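Local structure of FdtA domain-containing protein (Helicobacter canadensis MIT 98-5491, 7N67) at residues L102-P105 against N106-L109; E140-D144 against Y145-L149. The protein probably acts as a 3,4-ketoisomerase on a dTDP-linked keto sugar, a step on the way to an unusual formylated sugar in this bacterium. All coordinates share one frame; numbering follows the deposited sequence.

In the fold
Both contacts are local, and they follow one another along the chain without nesting or crossing. Coming from the N terminus, the chain has already laid down most of the two antiparallel sheets of its cupin fold when contact 1 turns it round, carrying strand 98-102 at the edge of one sheet over into strand 107-111 inside the other. Strands 116-120 and 127-132 follow. Contact 2 then joins the short edge strand 141-142, beside strand 68-73, to the C-terminal helix 145-152. The two centres are about 27 Å apart, on opposite sides of the chain's centre: contact 1 meets two neighbouring subunits, contact 2 the bound nucleotide.

Contact 1 (L102-P105 against N106-L109); sequences LNRP and NIGL
A type I beta turn from Arg104 to Ile107 carries the chain between the two sheets of the cupin fold, and its first side chain leans on two later ones. The Arg104 chain bends at chi3 (-33°), which brings NE to 2.7 Å from Asn106 OD1; the hydrogen bond is weak, with an angle of 126° at the hydrogen. The amide oxygen lies at the guanidinium edge, near its plane, while the two flat groups are turned 49° apart. On the same arginine the methylene carbon CD packs against Ile107 CD1 at 3.7 Å. Pro105 suits the second position of the turn, since its ring restricts phi to the range needed there.

A water bridges the first and last residues of the turn, donating to Arg104 O (2.6 Å) and to Ile107 O (2.5 Å). Farther in, Leu102 spreads its two methyls: CD2 meets Ile107 CG2 at 3.9 Å and CD1 meets Leu109 CB at 4.1 Å, the leucines crossing at about a right angle. Ile89 of strand 87-92 touches both leucines.

The outer end of Arg104 forms a salt bridge from NH2 to Asp65 of the second subunit, and Pro105 O accepts from Tyr58 OH of the third. Leu102 and Leu109, flanking the turn, are thus buried, and Ile107 covers strand 25-35 while remaining partly exposed; the turn spends its charge and a backbone carbonyl on the subunit interfaces, with Asn106 giving the arginine a secondary, weaker hold.

Contact 2 (E140-D144 against Y145-L149); sequences EYIRD and YDEFL. With TYD (thymidine-5'-diphosphate), chain E.
Backbone and carboxylate bonds at Asp144 open the C-terminal helix, for this residue is its N-cap. Its CG stands anti to the backbone N (chi1 -174°), which lets OD1 reach forward over the first turn to accept from Glu147 N at 3.0 Å. That bond is nearly straight, 169° at the hydrogen, and meets OD1 on its anti side, 16° out of the carboxylate plane. The first helical backbone bond, Phe148 N to Asp144 O, is more bent (3.1 Å). Aspartate suits this place because its short side chain can accept from an amide that has no carbonyl before it in the helix.

Apolar packing seats the helix on the strand: Ile142 CG2 lies 4.0 Å from Phe148 CB, and Phe148 also touches Ala72 of strand 68-73. The extended Glu147 lays its carboxylate end alongside Ile142 CG2 and Asp144 CB, with OE2 3.6 Å from the latter.

Nucleotide contacts lie on the other side. The Arg143 chain runs straight from CG to NE, and NH1 (3.2 Å) and NH2 (3.1 Å) both hydrogen-bond to O1A of thymidine-5'-diphosphate, an oxygen at the guanidinium edge, in its plane. Tyr141 CD2 lies above one guanidinium face, toward its rim, and Glu138 forms a salt bridge to NE. Separately, Tyr141 OH makes a van der Waals approach to the thymine methyl, C5M, at 3.3 Å.

Acidic Asp144, Asp146 and Glu147 probably interact favourably with the helix N terminus, at the cost of some repulsion between Asp144 and Asp146, while Arg143, just before the cap, would offset negative charge on the alpha-phosphate.

Contact 1 (L102-P105 against N106-L109)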
loop_
_atom_site.group_PDB
_atom_site.type_symbol
_atom_site.label_atom_id
_atom_site.label_comp_id
_atom_site.label_asym_id
_atom_site.label_seq_id
_atom_site.Cartn_x
_atom_site.Cartn_y
_atom_site.Cartn_z
ATOM N N LEU B 102 11.144 -10.480 -4.850
ATOM C CA LEU B 102 9.985 -9.906 -5.559
ATOM C C LEU B 102 9.634 -8.581 -4.880
ATOM O O LEU B 102 9.337 -8.599 -3.667
ATOM C CB LEU B 102 8.826 -10.896 -5.502
ATOM C CG LEU B 102 9.079 -12.262 -6.131
ATOM C CD1 LEU B 102 7.846 -13.150 -5.958
ATOM C CD2 LEU B 102 9.470 -12.154 -7.599
ATOM N N ASN B 103 9.688 -7.478 -5.636
ATOM C CA ASN B 103 9.397 -6.117 -5.127
ATOM C C ASN B 103 8.629 -5.292 -6.156
ATOM O O ASN B 103 8.507 -4.080 -5.914
ATOM C CB ASN B 103 10.666 -5.384 -4.694
ATOM C CG ASN B 103 11.745 -5.318 -5.753
ATOM O OD1 ASN B 103 12.912 -5.108 -5.425
ATOM N ND2 ASN B 103 11.382 -5.522 -7.009
ATOM N N ARG B 104 8.116 -5.886 -7.236
ATOM C CA ARG B 104 7.246 -5.142 -8.181
ATOM C C ARG B 104 6.140 -6.061 -8.668
ATOM O O ARG B 104 6.296 -7.272 -8.698
ATOM C CB ARG B 104 8.031 -4.505 -9.335
ATOM C CG ARG B 104 9.112 -5.347 -10.008
ATOM C CD ARG B 104 9.901 -4.521 -11.028
ATOM N NE ARG B 104 9.082 -3.487 -11.687
ATOM C CZ ARG B 104 9.499 -2.276 -12.122
ATOM N NH1 ARG B 104 8.641 -1.444 -12.685
ATOM N NH2 ARG B 104 10.753 -1.874 -11.985
ATOM N N PRO B 105 4.964 -5.506 -9.015
ATOM C CA PRO B 105 3.841 -6.309 -9.496
ATOM C C PRO B 105 3.968 -6.873 -10.919
ATOM O O PRO B 105 3.140 -7.714 -11.253
ATOM C CB PRO B 105 2.663 -5.324 -9.435
ATOM C CG PRO B 105 3.312 -3.982 -9.644
ATOM C CD PRO B 105 4.641 -4.077 -8.920
ATOM N N ASN B 106 4.964 -6.459 -11.715
ATOM C CA ASN B 106 5.069 -6.898 -13.141
ATOM C C ASN B 106 6.034 -8.077 -13.315
ATOM O O ASN B 106 6.301 -8.450 -14.488
ATOM C CB ASN B 106 5.447 -5.763 -14.094
ATOM C CG ASN B 106 6.841 -5.235 -13.896
ATOM O OD1 ASN B 106 7.399 -5.308 -12.813
ATOM N ND2 ASN B 106 7.393 -4.686 -14.950
ATOM N N ILE B 107 6.515 -8.656 -12.213
ATOM C CA ILE B 107 7.379 -9.865 -12.216
ATOM C C ILE B 107 6.614 -10.941 -11.442
ATOM O O ILE B 107 5.891 -10.595 -10.501
ATOM C CB ILE B 107 8.779 -9.515 -11.656
ATOM C CG1 ILE B 107 9.573 -8.681 -12.669
ATOM C CG2 ILE B 107 9.555 -10.753 -11.242
ATOM C CD1 ILE B 107 10.816 -7.982 -12.124
ATOM N N GLY B 108 6.668 -12.178 -11.913
ATOM C CA GLY B 108 6.100 -13.342 -11.226
ATOM C C GLY B 108 7.167 -14.401 -11.041
ATOM O O GLY B 108 8.227 -14.278 -11.687
ATOM N N LEU B 109 6.920 -15.394 -10.188
ATOM C CA LEU B 109 7.904 -16.474 -9.901
ATOM C C LEU B 109 7.164 -17.804 -9.986
ATOM O O LEU B 109 6.286 -18.060 -9.131
ATOM C CB LEU B 109 8.552 -16.282 -8.524
ATOM C CG LEU B 109 9.421 -17.440 -8.043
ATOM C CD1 LEU B 109 10.628 -17.603 -8.946
ATOM C CD2 LEU B 109 9.866 -17.242 -6.596
HETATM O O HOH W 1 5.961 -9.740 -8.129
#

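Contact 2 (E140-D144 against Y145-L149)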
loop_
_atom_site.group_PDB
_atom_site.type_symbol
_atom_site.label_atom_id
_atom_site.label_comp_id
_atom_site.label_asym_id
_atom_site.label_seq_id
_atom_site.Cartn_x
_atom_site.Cartn_y
_atom_site.Cartn_z
ATOM N N GLU B 140 -1.210 -33.277 1.172
ATOM C CA GLU B 140 -0.095 -33.335 0.180
ATOM C C GLU B 140 1.029 -32.346 0.538
ATOM O O GLU B 140 2.049 -32.332 -0.194
ATOM C CB GLU B 140 -0.621 -33.076 -1.233
ATOM C CG GLU B 140 -1.470 -34.215 -1.752
ATOM C CD GLU B 140 -0.744 -35.544 -1.623
ATOM O OE1 GLU B 140 0.395 -35.644 -2.168
ATOM O OE2 GLU B 140 -1.289 -36.452 -0.933
ATOM N N TYR B 141 0.842 -31.540 1.591
ATOM C CA TYR B 141 1.848 -30.587 2.142
ATOM C C TYR B 141 2.954 -31.369 2.862
ATOM O O TYR B 141 2.672 -32.302 3.624
ATOM C CB TYR B 141 1.214 -29.600 3.128
ATOM C CG TYR B 141 0.734 -28.290 2.551
ATOM C CD1 TYR B 141 -0.289 -28.242 1.618
ATOM C CD2 TYR B 141 1.261 -27.088 2.990
ATOM C CE1 TYR B 141 -0.748 -27.041 1.106
ATOM C CE2 TYR B 141 0.813 -25.878 2.496
ATOM C CZ TYR B 141 -0.202 -25.850 1.553
ATOM O OH TYR B 141 -0.642 -24.655 1.058
ATOM N N ILE B 142 4.201 -30.993 2.616
ATOM C CA ILE B 142 5.358 -31.387 3.466
ATOM C C ILE B 142 5.786 -30.135 4.224
ATOM O O ILE B 142 6.212 -29.182 3.557
ATOM C CB ILE B 142 6.466 -31.985 2.586
ATOM C CG1 ILE B 142 5.900 -33.112 1.719
ATOM C CG2 ILE B 142 7.645 -32.430 3.441
ATOM C CD1 ILE B 142 6.799 -33.530 0.601
ATOM N N ARG B 143 5.566 -30.110 5.540
ATOM C CA ARG B 143 5.824 -28.929 6.405
ATOM C C ARG B 143 7.044 -29.184 7.307
ATOM O O ARG B 143 7.199 -28.434 8.295
ATOM C CB ARG B 143 4.599 -28.618 7.274
ATOM C CG ARG B 143 3.330 -28.293 6.500
ATOM C CD ARG B 143 2.235 -27.804 7.431
ATOM N NE ARG B 143 1.058 -27.318 6.717
ATOM C CZ ARG B 143 0.938 -26.120 6.152
ATOM N NH1 ARG B 143 1.939 -25.258 6.187
ATOM N NH2 ARG B 143 -0.184 -25.789 5.536
ATOM N N ASP B 144 7.843 -30.217 7.016
ATOM C CA ASP B 144 9.077 -30.568 7.767
ATOM C C ASP B 144 10.216 -30.668 6.755
ATOM O O ASP B 144 10.063 -31.456 5.793
ATOM C CB ASP B 144 8.919 -31.882 8.532
ATOM C CG ASP B 144 10.106 -32.215 9.419
ATOM O OD1 ASP B 144 11.139 -32.705 8.898
ATOM O OD2 ASP B 144 10.002 -31.949 10.618
ATOM N N TYR B 145 11.311 -29.928 6.957
ATOM C CA TYR B 145 12.439 -29.885 5.983
ATOM C C TYR B 145 13.104 -31.272 5.891
ATOM O O TYR B 145 13.408 -31.737 4.736
ATOM C CB TYR B 145 13.426 -28.760 6.309
ATOM C CG TYR B 145 14.486 -28.590 5.249
ATOM C CD1 TYR B 145 14.151 -28.327 3.926
ATOM C CD2 TYR B 145 15.831 -28.719 5.555
ATOM C CE1 TYR B 145 15.120 -28.202 2.940
ATOM C CE2 TYR B 145 16.810 -28.588 4.585
ATOM C CZ TYR B 145 16.457 -28.328 3.276
ATOM O OH TYR B 145 17.443 -28.206 2.344
ATOM N N ASP B 146 13.290 -31.937 7.043
ATOM C CA ASP B 146 13.981 -33.256 7.139
ATOM C C ASP B 146 13.174 -34.294 6.329
ATOM O O ASP B 146 13.796 -35.038 5.516
ATOM C CB ASP B 146 14.218 -33.649 8.606
ATOM C CG ASP B 146 15.217 -32.777 9.355
ATOM O OD1 ASP B 146 16.319 -32.528 8.841
ATOM O OD2 ASP B 146 14.903 -32.373 10.457
ATOM N N GLU B 147 11.845 -34.307 6.520
ATOM C CA GLU B 147 10.846 -35.077 5.727
ATOM C C GLU B 147 11.043 -34.792 4.228
ATOM O O GLU B 147 11.048 -35.767 3.421
ATOM C CB GLU B 147 9.444 -34.704 6.215
ATOM C CG GLU B 147 8.355 -35.711 5.873
ATOM C CD GLU B 147 6.931 -35.250 6.189
ATOM O OE1 GLU B 147 5.980 -35.996 5.854
ATOM O OE2 GLU B 147 6.764 -34.145 6.774
ATOM N N PHE B 148 11.236 -33.519 3.857
ATOM C CA PHE B 148 11.435 -33.100 2.443
ATOM C C PHE B 148 12.727 -33.730 1.900
ATOM O O PHE B 148 12.749 -34.217 0.762
ATOM C CB PHE B 148 11.433 -31.569 2.305
ATOM C CG PHE B 148 11.831 -31.078 0.936
ATOM C CD1 PHE B 148 11.026 -31.313 -0.166
ATOM C CD2 PHE B 148 13.035 -30.432 0.729
ATOM C CE1 PHE B 148 11.416 -30.901 -1.432
ATOM C CE2 PHE B 148 13.413 -30.008 -0.536
ATOM C CZ PHE B 148 12.603 -30.239 -1.612
ATOM N N LEU B 149 13.807 -33.740 2.679
ATOM C CA LEU B 149 15.112 -34.269 2.180
ATOM C C LEU B 149 14.997 -35.787 1.979
ATOM O O LEU B 149 15.377 -36.291 0.878
ATOM C CB LEU B 149 16.236 -33.873 3.148
ATOM C CG LEU B 149 16.573 -32.383 3.174
ATOM C CD1 LEU B 149 17.575 -32.074 4.265
ATOM C CD2 LEU B 149 17.096 -31.891 1.823
HETATM P PA TYD E . 0.042 -21.683 5.506
HETATM O O1A TYD E . 0.409 -22.890 4.717
HETATM O O2A TYD E . 0.442 -21.615 6.941
HETATM O O3A TYD E . 0.522 -20.377 4.723
HETATM P PB TYD E . 1.892 -19.912 4.046
HETATM O O1B TYD E . 1.674 -18.450 3.662
HETATM O O2B TYD E . 2.919 -20.091 5.144
HETATM O O3B TYD E . 2.155 -20.785 2.854
HETATM O "O5'" TYD E . -1.537 -21.444 5.427
HETATM C "C5'" TYD E . -2.166 -20.798 6.552
HETATM C "C4'" TYD E . -3.487 -21.480 6.786
HETATM O "O4'" TYD E . -4.296 -21.352 5.595
HETATM C "C3'" TYD E . -3.376 -22.972 7.100
HETATM O "O3'" TYD E . -4.228 -23.314 8.184
HETATM C "C2'" TYD E . -3.849 -23.637 5.818
HETATM C "C1'" TYD E . -4.828 -22.618 5.250
HETATM N N1 TYD E . -4.970 -22.677 3.778
HETATM C C2 TYD E . -6.201 -23.023 3.256
HETATM O O2 TYD E . -7.174 -23.269 3.958
HETATM N N3 TYD E . -6.240 -23.087 1.883
HETATM C C4 TYD E . -5.207 -22.832 0.999
HETATM O O4 TYD E . -5.398 -22.926 -0.221
HETATM C C5 TYD E . -3.952 -22.461 1.610
HETATM C C5M TYD E . -2.781 -22.162 0.720
HETATM C C6 TYD E . -3.892 -22.409 2.950
#